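Local atomic coordinates of MTH169 (Methanobacterium thermoautotrophicum, PDB entry 1GTD), a protein that is of unknown function but belongs to the PurS-like family of small alpha/beta proteins and assembles as a tetramer. Residues D61-Q64 / R65-N69. Residues are numbered along the deposited sequence; the frame is centred on the assembly and turned at random.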
loop_
_atom_site.group_PDB
_atom_site.type_symbol
_atom_site.label_atom_id
_atom_site.label_comp_id
_atom_site.label_asym_id
_atom_site.label_seq_id
_atom_site.Cartn_x
_atom_site.Cartn_y
_atom_site.Cartn_z
ATOM N N ASP B 61 15.277 16.512 1.295
ATOM C CA ASP B 61 14.812 16.778 -0.056
ATOM C C ASP B 61 13.968 15.607 -0.531
ATOM O O ASP B 61 12.898 15.795 -1.103
ATOM C CB ASP B 61 15.989 16.966 -1.019
ATOM C CG ASP B 61 16.684 18.301 -0.849
ATOM O OD1 ASP B 61 16.062 19.249 -0.316
ATOM O OD2 ASP B 61 17.859 18.406 -1.272
HETATM N N MSE B 62 14.468 14.397 -0.288
HETATM C CA MSE B 62 13.778 13.179 -0.684
HETATM C C MSE B 62 12.375 13.099 -0.096
HETATM O O MSE B 62 11.438 12.660 -0.767
HETATM C CB MSE B 62 14.589 11.959 -0.251
HETATM C CG MSE B 62 15.931 11.843 -0.950
HETATM SE SE MSE B 62 16.993 10.363 -0.297
HETATM C CE MSE B 62 15.696 9.656 0.944
ATOM N N CYS B 63 12.232 13.516 1.156
ATOM C CA CYS B 63 10.927 13.497 1.810
ATOM C C CYS B 63 10.002 14.520 1.168
ATOM O O CYS B 63 8.826 14.253 0.947
ATOM C CB CYS B 63 11.061 13.812 3.303
ATOM S SG CYS B 63 11.881 12.530 4.296
ATOM N N GLN B 64 10.546 15.690 0.863
ATOM C CA GLN B 64 9.769 16.768 0.260
ATOM C C GLN B 64 9.256 16.477 -1.157
ATOM O O GLN B 64 8.136 16.862 -1.516
ATOM C CB GLN B 64 10.606 18.058 0.220
ATOM C CG GLN B 64 10.892 18.706 1.569
ATOM C CD GLN B 64 9.673 19.370 2.163
ATOM O OE1 GLN B 64 9.103 20.291 1.576
ATOM N NE2 GLN B 64 9.260 18.904 3.336
ATOM N N ARG B 65 10.066 15.795 -1.958
ATOM C CA ARG B 65 9.692 15.525 -3.341
ATOM C C ARG B 65 9.440 14.080 -3.731
ATOM O O ARG B 65 9.237 13.798 -4.910
ATOM C CB ARG B 65 10.780 16.065 -4.269
ATOM C CG ARG B 65 12.091 15.273 -4.170
ATOM C CD ARG B 65 12.983 15.468 -5.389
ATOM N NE ARG B 65 13.402 16.858 -5.566
ATOM C CZ ARG B 65 14.223 17.507 -4.744
ATOM N NH1 ARG B 65 14.723 16.895 -3.678
ATOM N NH2 ARG B 65 14.551 18.771 -4.993
ATOM N N LEU B 66 9.440 13.159 -2.777
ATOM C CA LEU B 66 9.262 11.771 -3.157
ATOM C C LEU B 66 8.536 10.901 -2.124
ATOM O O LEU B 66 7.459 10.370 -2.392
ATOM C CB LEU B 66 10.647 11.194 -3.456
ATOM C CG LEU B 66 10.908 10.176 -4.568
ATOM C CD1 LEU B 66 10.297 8.823 -4.220
ATOM C CD2 LEU B 66 10.355 10.727 -5.879
ATOM N N LEU B 67 9.117 10.773 -0.938
ATOM C CA LEU B 67 8.550 9.919 0.089
ATOM C C LEU B 67 7.168 10.283 0.614
ATOM O O LEU B 67 6.355 9.392 0.867
ATOM C CB LEU B 67 9.537 9.806 1.249
ATOM C CG LEU B 67 10.959 9.466 0.785
ATOM C CD1 LEU B 67 11.876 9.400 2.000
ATOM C CD2 LEU B 67 10.974 8.132 0.004
ATOM N N CYS B 68 6.882 11.571 0.789
ATOM C CA CYS B 68 5.565 11.946 1.300
ATOM C C CYS B 68 5.033 13.241 0.722
ATOM O O CYS B 68 5.640 13.841 -0.162
ATOM C CB CYS B 68 5.613 12.070 2.827
ATOM S SG CYS B 68 6.504 13.524 3.467
ATOM N N ASN B 69 3.875 13.654 1.219
ATOM C CA ASN B 69 3.257 14.906 0.803
ATOM C C ASN B 69 3.077 15.666 2.102
ATOM O O ASN B 69 2.166 15.383 2.863
ATOM C CB ASN B 69 1.900 14.657 0.129
ATOM C CG ASN B 69 1.129 15.947 -0.140
ATOM O OD1 ASN B 69 0.222 15.980 -0.975
ATOM N ND2 ASN B 69 1.478 17.010 0.576
#
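The C-terminal end of helix 59-67 widens into a pi-type turn before the chain leaves for strand 73-81. Asp61 and Arg65 still keep the ordinary i to i+4 bond, with Arg65 N 3.0 Å from Asp61 O. One residue on, the spacing changes. Leu67 N bonds to Met62 O at 3.0 Å, an i to i+5 pair with an N-H...O angle of 163°. Leu66 N is also close to that oxygen, but its bond is bent and weak. Cys68 N repeats the wider spacing with a weak bond to Cys63 O, and Cys68 is the first residue past the helix to leave helical backbone angles. On the inner face, Cys63 and Leu67 pack against the three-stranded antiparallel sheet, touching Val7 and Ile9 respectively. Leu67 CD1 lies 4.0 Å from CE of Met62, modelled as selenomethionine, and 3.9 Å from Cys63 SG. The outer face meets other subunits: Leu29 of the second subunit and Leu30 of the third pack on Arg65. The Arg65 chain bends at chi3 (62°), which turns the guanidinium edge to Asp61 CB. The carboxylate and guanidinium planes stand 83° apart, and Asp61 OD2 stays 4.2 Å from Arg65 NH1, too far for a salt bridge.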